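PDB 7EHU: chitin oligosaccharide binding protein NagB2 from Paenibacillus sp. FPU-7, which binds short chitin oligosaccharides such as N,N'-diacetylchitobiose and N,N',N''-triacetylchitotriose, probably as the extracellular solute-binding component of a sugar uptake system. Local coordinates for residues A199-M202 against L203-S206; L400-S403 against V404-L407; A83-A87 against G88-Q92. One frame throughout, in Å; residues are numbered along the deposited sequence.

Contact 1 (A199-M202 against L203-S206); sequences AINM and LANS
Ala-204 N donates to Ile-200 O at 2.9 Å, and Asn-205 N follows with a bond of 2.8 Å to Asn-201 O. The next bond of the series is longer, 3.3 Å from Ser-206 N to Met-202 O. That carbonyl also accepts a hydrogen bond from a water 2.7 Å away, and the same water hydrogen-bonds Ser-206 OG. With OG beside its own backbone N (chi1 -78°), the hydroxyl is held back over the preceding turn and reaches the carbonyl through the water rather than directly. These i to i+4 bonds belong to helix 197-212 of the solute-binding protein fold, a helix whose residues are buried here and whose Met-202 side chain lies about 6 Å from a bound N-acetylglucosamine. Asn-205 uses its amide away from this turn: OD1 accepts from Phe-388 N and ND2 makes a weak bond to Gln-217. Among the looser contacts, Asn-201 OD1 is 4.1 Å from the methyl CB of Ala-204; this buried oxygen has no hydrogen-bonding partner. Leu-203 sets CB 3.6 Å from Ile-200 O while its branch packs on Leu-239 and Leu-242 of helix 230-244.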
ATOM      1  N   ALA A 199       3.178  -6.909  -5.379  1.00  9.09           N
ATOM      2  CA  ALA A 199       4.404  -6.687  -4.612  1.00  9.30           C
ATOM      3  C   ALA A 199       5.569  -6.332  -5.528  1.00  9.51           C
ATOM      4  O   ALA A 199       6.420  -5.505  -5.169  1.00  9.58           O
ATOM      5  CB  ALA A 199       4.720  -7.928  -3.790  1.00  9.69           C
ATOM      6  N   ILE A 200       5.631  -6.957  -6.707  1.00  9.67           N
ATOM      7  CA  ILE A 200       6.600  -6.548  -7.721  1.00  9.98           C
ATOM      8  C   ILE A 200       6.303  -5.126  -8.166  1.00 10.34           C
ATOM      9  O   ILE A 200       7.213  -4.317  -8.373  1.00  9.79           O
ATOM     10  CB  ILE A 200       6.583  -7.515  -8.916  1.00 10.68           C
ATOM     11  CG1 ILE A 200       6.940  -8.947  -8.508  1.00 11.42           C
ATOM     12  CG2 ILE A 200       7.559  -7.038 -10.000  1.00 12.12           C
ATOM     13  CD1 ILE A 200       6.486  -9.997  -9.531  1.00 13.20           C
ATOM     14  N   ASN A 201       5.021  -4.804  -8.324  1.00 10.14           N
ATOM     15  CA  ASN A 201       4.648  -3.477  -8.786  1.00  9.89           C
ATOM     16  C   ASN A 201       5.023  -2.368  -7.818  1.00  9.45           C
ATOM     17  O   ASN A 201       5.143  -1.217  -8.248  1.00  9.68           O
ATOM     18  CB  ASN A 201       3.165  -3.406  -9.145  1.00 10.19           C
ATOM     19  CG  ASN A 201       2.861  -4.056 -10.493  1.00 10.68           C
ATOM     20  OD1 ASN A 201       3.740  -4.222 -11.335  1.00 11.64           O
ATOM     21  ND2 ASN A 201       1.600  -4.396 -10.701  1.00 10.85           N
ATOM     22  N   MET A 202       5.215  -2.660  -6.533  1.00  8.90           N
ATOM     23  CA  MET A 202       5.722  -1.610  -5.644  1.00  8.98           C
ATOM     24  C   MET A 202       7.060  -1.111  -6.157  1.00  9.37           C
ATOM     25  O   MET A 202       7.291   0.092  -6.314  1.00 10.07           O
ATOM     26  CB  MET A 202       5.898  -2.171  -4.229  1.00  8.64           C
ATOM     27  CG  MET A 202       4.588  -2.400  -3.487  1.00  9.30           C
ATOM     28  SD  MET A 202       4.833  -2.598  -1.693  1.00  8.76           S
ATOM     29  CE  MET A 202       5.367  -4.320  -1.666  1.00  9.83           C
ATOM     30  N   LEU A 203       7.954  -2.047  -6.441  1.00  9.46           N
ATOM     31  CA  LEU A 203       9.272  -1.703  -6.942  1.00 10.31           C
ATOM     32  C   LEU A 203       9.197  -1.134  -8.344  1.00 11.04           C
ATOM     33  O   LEU A 203       9.861  -0.140  -8.651  1.00 11.42           O
ATOM     34  CB  LEU A 203      10.153  -2.946  -6.895  1.00 11.55           C
ATOM     35  CG  LEU A 203      11.605  -2.754  -7.322  1.00 12.00           C
ATOM     36  CD1 LEU A 203      12.301  -1.670  -6.503  1.00 12.70           C
ATOM     37  CD2 LEU A 203      12.365  -4.074  -7.213  1.00 13.10           C
ATOM     38  N   ALA A 204       8.387  -1.751  -9.204  1.00 10.95           N
ATOM     39  CA  ALA A 204       8.250  -1.260 -10.568  1.00 10.50           C
ATOM     40  C   ALA A 204       7.752   0.174 -10.585  1.00 10.66           C
ATOM     41  O   ALA A 204       8.234   0.992 -11.377  1.00 11.53           O
ATOM     42  CB  ALA A 204       7.301  -2.161 -11.356  1.00 11.49           C
ATOM     43  N   ASN A 205       6.778   0.493  -9.728  1.00 10.28           N
ATOM     44  CA  ASN A 205       6.190   1.830  -9.716  1.00 10.56           C
ATOM     45  C   ASN A 205       7.202   2.880  -9.300  1.00 10.41           C
ATOM     46  O   ASN A 205       7.339   3.906  -9.980  1.00 11.68           O
ATOM     47  CB  ASN A 205       4.764   1.726  -9.133  1.00 13.48           C
ATOM     48  CG  ASN A 205       3.993   3.030  -8.912  1.00 11.54           C
ATOM     49  OD1 ASN A 205       3.215   3.162  -7.960  1.00 11.00           O
ATOM     50  ND2 ASN A 205       4.372   4.073  -9.646  1.00 10.85           N
ATOM     51  N   SER A 206       8.005   2.605  -8.276  1.00 10.67           N
ATOM     52  CA  SER A 206       9.042   3.571  -7.932  1.00 10.68           C
ATOM     53  C   SER A 206      10.117   3.667  -9.006  1.00 11.88           C
ATOM     54  O   SER A 206      10.668   4.750  -9.211  1.00 12.28           O
ATOM     55  CB  SER A 206       9.613   3.322  -6.539  1.00 10.87           C
ATOM     56  OG  SER A 206       8.729   3.807  -5.544  1.00 10.45           O
TER
HETATM   57  O   HOH W   1       6.410   2.494  -5.390  1.00 10.33           O

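Contact 2 (L400-S403 against V404-L407); sequences LEQS and VQEL
Val-404 meets Leu-400 twice, through its backbone and through one of its methyls. Its N donates to Leu-400 O at 2.8 Å, and CG1 lies 4.0 Å from Leu-400 CD1 where the two branched side chains pass at a slant. The first torsion (chi1 -64°) places CG1 beside the backbone N and CG2 between N and the carbonyl carbon, and CG2 thereby comes to rest 3.4 Å from Glu-401 O. Phe-236 of helix 230-244 packs against both Leu-400 and Val-404.

Gln-405 N continues the series with a bond to Glu-401 O. Its extended side chain runs back past that same carbonyl, with CG close to the oxygen. The amide planes of Gln-405 and Gln-402 stand 86° apart, and their OE1 atoms are 3.8 Å from each other. The NH2 end of Gln-405 is held outside this turn: NE2 donates to the carbonyls of Gly-192 and Ser-194.

Glu-406 N bonds Gln-402 O at 3.0 Å, while CG, set beside the backbone N by chi1 -69°, lies 3.2 Å from that oxygen. Further out, OE2 forms a salt bridge with Lys-420 of helix 414-430. The same lysine hydrogen-bonds Ser-403 OG, which also bonds Thr-399 O, one turn back.

Leu-407 N closes the sequence on Ser-403 O at 2.7 Å. Its side chain packs on Leu-417 and Leu-239, from helices 414-430 and 230-244.

Four successive i to i+4 bonds are those of a regular alpha-helix; with Leu-400, Val-404 and Leu-407 packed on neighbouring helices and Gln-402 exposed, helix 394-408 is amphipathic. In this solute-binding protein it brings the side chain of Glu-401 to about 6 Å from a bound N-acetylglucosamine.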
ATOM      1  N   LEU A 400      -0.904  -5.211 -15.399  1.00 11.59           N
ATOM      2  CA  LEU A 400       0.495  -4.963 -15.055  1.00 11.60           C
ATOM      3  C   LEU A 400       1.027  -6.041 -14.120  1.00 11.05           C
ATOM      4  O   LEU A 400       2.167  -6.491 -14.269  1.00 11.67           O
ATOM      5  CB  LEU A 400       0.684  -3.583 -14.437  1.00 11.88           C
ATOM      6  CG  LEU A 400       2.141  -3.183 -14.217  1.00 12.52           C
ATOM      7  CD1 LEU A 400       2.913  -3.073 -15.536  1.00 12.88           C
ATOM      8  CD2 LEU A 400       2.234  -1.886 -13.442  1.00 13.62           C
ATOM      9  N   GLU A 401       0.224  -6.464 -13.138  1.00 11.21           N
ATOM     10  CA  GLU A 401       0.629  -7.540 -12.231  1.00 11.40           C
ATOM     11  C   GLU A 401       1.028  -8.792 -13.001  1.00 11.94           C
ATOM     12  O   GLU A 401       2.098  -9.372 -12.764  1.00 13.07           O
ATOM     13  CB  GLU A 401      -0.511  -7.865 -11.260  1.00 11.31           C
ATOM     14  CG  GLU A 401      -0.784  -6.761 -10.292  1.00 10.71           C
ATOM     15  CD  GLU A 401      -2.060  -6.934  -9.490  1.00 12.12           C
ATOM     16  OE1 GLU A 401      -2.737  -7.990  -9.613  1.00 14.34           O
ATOM     17  OE2 GLU A 401      -2.396  -6.012  -8.725  1.00 11.57           O
ATOM     18  N   GLN A 402       0.163  -9.238 -13.910  1.00 12.62           N
ATOM     19  CA  GLN A 402       0.497 -10.399 -14.734  1.00 14.29           C
ATOM     20  C   GLN A 402       1.745 -10.145 -15.556  1.00 13.74           C
ATOM     21  O   GLN A 402       2.589 -11.041 -15.720  1.00 14.77           O
ATOM     22  CB  GLN A 402      -0.651 -10.684 -15.711  1.00 18.09           C
ATOM     23  CG  GLN A 402      -1.944 -11.196 -15.116  1.00 24.48           C
ATOM     24  CD  GLN A 402      -1.760 -12.344 -14.148  1.00 29.90           C
ATOM     25  OE1 GLN A 402      -2.018 -12.207 -12.956  1.00 32.73           O
ATOM     26  NE2 GLN A 402      -1.333 -13.496 -14.664  1.00 31.43           N
ATOM     27  N   SER A 403       1.834  -8.952 -16.153  1.00 13.82           N
ATOM     28  CA  SER A 403       2.935  -8.643 -17.058  1.00 14.79           C
ATOM     29  C   SER A 403       4.277  -8.619 -16.345  1.00 14.48           C
ATOM     30  O   SER A 403       5.274  -9.102 -16.895  1.00 15.77           O
ATOM     31  CB  SER A 403       2.688  -7.328 -17.807  1.00 16.96           C
ATOM     32  OG  SER A 403       1.460  -7.360 -18.525  1.00 17.57           O
ATOM     33  N   VAL A 404       4.336  -8.059 -15.127  1.00 13.80           N
ATOM     34  CA  VAL A 404       5.628  -8.008 -14.441  1.00 13.90           C
ATOM     35  C   VAL A 404       6.037  -9.396 -13.963  1.00 14.95           C
ATOM     36  O   VAL A 404       7.226  -9.714 -13.906  1.00 15.38           O
ATOM     37  CB  VAL A 404       5.693  -6.969 -13.302  1.00 14.15           C
ATOM     38  CG1 VAL A 404       5.530  -5.539 -13.833  1.00 14.60           C
ATOM     39  CG2 VAL A 404       4.695  -7.268 -12.158  1.00 12.87           C
ATOM     40  N   GLN A 405       5.075 -10.258 -13.646  1.00 14.14           N
ATOM     41  CA  GLN A 405       5.413 -11.644 -13.348  1.00 15.12           C
ATOM     42  C   GLN A 405       5.993 -12.321 -14.583  1.00 16.48           C
ATOM     43  O   GLN A 405       7.002 -13.038 -14.496  1.00 18.04           O
ATOM     44  CB  GLN A 405       4.173 -12.375 -12.837  1.00 14.89           C
ATOM     45  CG  GLN A 405       3.765 -11.997 -11.419  1.00 14.93           C
ATOM     46  CD  GLN A 405       2.464 -12.634 -10.996  1.00 14.99           C
ATOM     47  OE1 GLN A 405       1.563 -12.844 -11.808  1.00 16.10           O
ATOM     48  NE2 GLN A 405       2.359 -12.968  -9.721  1.00 15.65           N
ATOM     49  N   GLU A 406       5.388 -12.073 -15.748  1.00 17.15           N
ATOM     50  CA  GLU A 406       5.902 -12.601 -17.009  1.00 18.22           C
ATOM     51  C   GLU A 406       7.265 -12.015 -17.340  1.00 18.67           C
ATOM     52  O   GLU A 406       8.140 -12.731 -17.832  1.00 19.62           O
ATOM     53  CB  GLU A 406       4.896 -12.297 -18.120  1.00 19.66           C
ATOM     54  CG  GLU A 406       3.618 -13.084 -17.972  1.00 20.70           C
ATOM     55  CD  GLU A 406       2.492 -12.606 -18.872  1.00 23.41           C
ATOM     56  OE1 GLU A 406       1.360 -13.080 -18.686  1.00 25.88           O
ATOM     57  OE2 GLU A 406       2.722 -11.736 -19.731  1.00 25.13           O
ATOM     58  N   LEU A 407       7.459 -10.716 -17.093  1.00 18.82           N
ATOM     59  CA  LEU A 407       8.766 -10.102 -17.302  1.00 18.86           C
ATOM     60  C   LEU A 407       9.835 -10.793 -16.464  1.00 19.09           C
ATOM     61  O   LEU A 407      10.909 -11.142 -16.969  1.00 20.97           O
ATOM     62  CB  LEU A 407       8.684  -8.617 -16.943  1.00 18.90           C
ATOM     63  CG  LEU A 407       9.966  -7.789 -17.090  1.00 20.38           C
ATOM     64  CD1 LEU A 407      10.447  -7.755 -18.516  1.00 22.48           C
ATOM     65  CD2 LEU A 407       9.772  -6.367 -16.582  1.00 22.28           C
TER

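Contact 3 (A83-A87 against G88-Q92); sequences AEMAA and GKPPQ
Lys-89 N donates to Glu-84 O over 2.8 Å and Gly-88 N to Met-85 O over 2.9 Å, joining the last turn of helix 73-86 to the loop that follows it. The second bond comes in well above the carbonyl plane, 69° out of it. Together with the positive phi of Gly-88 (68°), a conformation that glycine adopts readily, the two bonds make a Schellman motif, which ends the helix and turns the chain toward strand 93-97.

Apolar contact comes from Met-85 and Pro-90. The methionine starts off away from the loop, but its chain bends at chi2 (-68°) and swings the thioether across the proline ring at about a right angle. CE then lies 3.6 Å from Pro-90 CB, and SD is 3.8 Å from the same carbon. His-110 and Leu-111 also touch this methionine, while Ser-321 packs against Pro-90.

Mixed polar-apolar contacts involve a carboxylate, a second proline ring and two backbone carbonyls. Glu-84 runs extended beyond CG, crossing Pro-91 nearly perpendicularly, and brings OE2 within 3.3 Å of Pro-91 CD. Nearer the backbone, its CB is 3.5 Å from Lys-89 O. The charge is met by Arg-35 of strand 30-36, whose NH2 forms a salt bridge with OE1; Pro-91 also packs on Arg-35. Lys-89 CG, for its part, lies 3.6 Å from Ala-87 O.

With Arg-35 in place, the carboxylate is probably stabilised in its ionised form, and Pro-91, touching both OE2 and Arg-35, may limit solvent access to one side of the pair.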
ATOM      1  N   ALA A  83     -16.796  -7.967  -7.104  1.00  9.99           N
ATOM      2  CA  ALA A  83     -17.984  -8.688  -7.544  1.00  9.70           C
ATOM      3  C   ALA A  83     -19.222  -8.207  -6.806  1.00  9.50           C
ATOM      4  O   ALA A  83     -20.300  -8.085  -7.397  1.00  9.68           O
ATOM      5  CB  ALA A  83     -17.773 -10.183  -7.312  1.00  9.84           C
ATOM      6  N   GLU A  84     -19.096  -7.941  -5.511  1.00  9.23           N
ATOM      7  CA  GLU A  84     -20.214  -7.436  -4.729  1.00  9.33           C
ATOM      8  C   GLU A  84     -20.661  -6.064  -5.222  1.00  9.39           C
ATOM      9  O   GLU A  84     -21.870  -5.793  -5.338  1.00  9.90           O
ATOM     10  CB  GLU A  84     -19.782  -7.381  -3.269  1.00  9.81           C
ATOM     11  CG  GLU A  84     -19.710  -8.741  -2.613  1.00 10.42           C
ATOM     12  CD  GLU A  84     -18.856  -8.770  -1.357  1.00 10.22           C
ATOM     13  OE1 GLU A  84     -18.937  -9.788  -0.633  1.00 10.94           O
ATOM     14  OE2 GLU A  84     -18.067  -7.822  -1.095  1.00 10.09           O
ATOM     15  N   MET A  85     -19.701  -5.208  -5.569  1.00  8.98           N
ATOM     16  CA  MET A  85     -20.021  -3.895  -6.122  1.00  9.54           C
ATOM     17  C   MET A  85     -20.695  -4.028  -7.486  1.00 10.10           C
ATOM     18  O   MET A  85     -21.647  -3.302  -7.776  1.00 10.63           O
ATOM     19  CB  MET A  85     -18.747  -3.050  -6.225  1.00  9.49           C
ATOM     20  CG  MET A  85     -18.270  -2.515  -4.880  1.00  9.56           C
ATOM     21  SD  MET A  85     -19.430  -1.295  -4.246  1.00  9.76           S
ATOM     22  CE  MET A  85     -18.547  -0.744  -2.776  1.00 11.39           C
ATOM     23  N   ALA A  86     -20.214  -4.948  -8.327  1.00  9.67           N
ATOM     24  CA  ALA A  86     -20.834  -5.164  -9.628  1.00 10.27           C
ATOM     25  C   ALA A  86     -22.304  -5.522  -9.471  1.00 10.24           C
ATOM     26  O   ALA A  86     -23.136  -5.151 -10.304  1.00 10.17           O
ATOM     27  CB  ALA A  86     -20.078  -6.236 -10.418  1.00 11.34           C
ATOM     28  N   ALA A  87     -22.629  -6.267  -8.420  1.00 10.31           N
ATOM     29  CA  ALA A  87     -23.982  -6.697  -8.114  1.00 11.31           C
ATOM     30  C   ALA A  87     -24.769  -5.659  -7.329  1.00 11.08           C
ATOM     31  O   ALA A  87     -25.943  -5.896  -7.001  1.00 11.77           O
ATOM     32  CB  ALA A  87     -23.942  -7.998  -7.310  1.00 12.28           C
ATOM     33  N   GLY A  88     -24.157  -4.524  -6.986  1.00 10.75           N
ATOM     34  CA  GLY A  88     -24.840  -3.524  -6.188  1.00 11.30           C
ATOM     35  C   GLY A  88     -25.119  -3.943  -4.766  1.00 11.21           C
ATOM     36  O   GLY A  88     -26.017  -3.385  -4.128  1.00 11.89           O
ATOM     37  N   LYS A  89     -24.329  -4.874  -4.233  1.00 10.63           N
ATOM     38  CA  LYS A  89     -24.549  -5.454  -2.906  1.00 11.07           C
ATOM     39  C   LYS A  89     -23.242  -5.512  -2.119  1.00 10.34           C
ATOM     40  O   LYS A  89     -22.831  -6.570  -1.657  1.00 10.51           O
ATOM     41  CB  LYS A  89     -25.166  -6.852  -3.044  1.00 11.99           C
ATOM     42  CG  LYS A  89     -26.605  -6.849  -3.566  1.00 12.98           C
ATOM     43  CD  LYS A  89     -27.199  -8.243  -3.596  1.00 13.64           C
ATOM     44  CE  LYS A  89     -28.712  -8.206  -3.794  1.00 13.90           C
ATOM     45  NZ  LYS A  89     -29.315  -9.529  -3.911  1.00 15.63           N
ATOM     46  N   PRO A  90     -22.561  -4.388  -1.922  1.00 10.11           N
ATOM     47  CA  PRO A  90     -21.361  -4.433  -1.068  1.00  9.77           C
ATOM     48  C   PRO A  90     -21.736  -4.721   0.373  1.00  9.68           C
ATOM     49  O   PRO A  90     -22.890  -4.532   0.781  1.00 10.52           O
ATOM     50  CB  PRO A  90     -20.784  -3.014  -1.188  1.00 10.15           C
ATOM     51  CG  PRO A  90     -21.984  -2.146  -1.482  1.00 10.62           C
ATOM     52  CD  PRO A  90     -22.870  -3.012  -2.365  1.00 10.18           C
ATOM     53  N   PRO A  91     -20.775  -5.133   1.190  1.00  9.65           N
ATOM     54  CA  PRO A  91     -20.984  -5.136   2.643  1.00 10.25           C
ATOM     55  C   PRO A  91     -21.314  -3.730   3.127  1.00  9.36           C
ATOM     56  O   PRO A  91     -21.086  -2.733   2.442  1.00  9.87           O
ATOM     57  CB  PRO A  91     -19.616  -5.574   3.179  1.00 11.49           C
ATOM     58  CG  PRO A  91     -18.917  -6.204   2.043  1.00 11.40           C
ATOM     59  CD  PRO A  91     -19.378  -5.451   0.837  1.00 10.48           C
ATOM     60  N   GLN A  92     -21.809  -3.643   4.358  1.00  9.12           N
ATOM     61  CA  GLN A  92     -22.133  -2.339   4.919  1.00  9.24           C
ATOM     62  C   GLN A  92     -20.882  -1.501   5.171  1.00  9.35           C
ATOM     63  O   GLN A  92     -20.914  -0.276   5.001  1.00  9.79           O
ATOM     64  CB  GLN A  92     -22.929  -2.509   6.214  1.00 11.05           C
ATOM     65  CG  GLN A  92     -24.385  -2.922   6.028  1.00 11.74           C
ATOM     66  CD  GLN A  92     -24.595  -4.414   6.000  1.00 14.50           C
ATOM     67  OE1 GLN A  92     -23.666  -5.216   5.888  1.00 13.31           O
ATOM     68  NE2 GLN A  92     -25.826  -4.809   6.238  1.00 17.63           N
TER

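Contacts 1 and 2 are largely buried and lie on two helices, 197-212 and 394-408, that pack directly: Asn-201 OD1 lies 3.3 Å from Val-404 CG2, and Ile-200 CG2 is 3.6 Å from the same methyl. Both come close to the bound sugar. Contact 1 is buried throughout, whereas contact 2 also has an exposed glutamine and a glutamate paired with Lys-420 of helix 414-430. Contact 3 stands apart, its centre 29 Å from that of contact 1 and 28 Å from that of contact 2, and it is only partly buried. Regular i to i+4 bonding dominates the two helical contacts; in contact 3 it gives way to a Schellman motif followed by prolines.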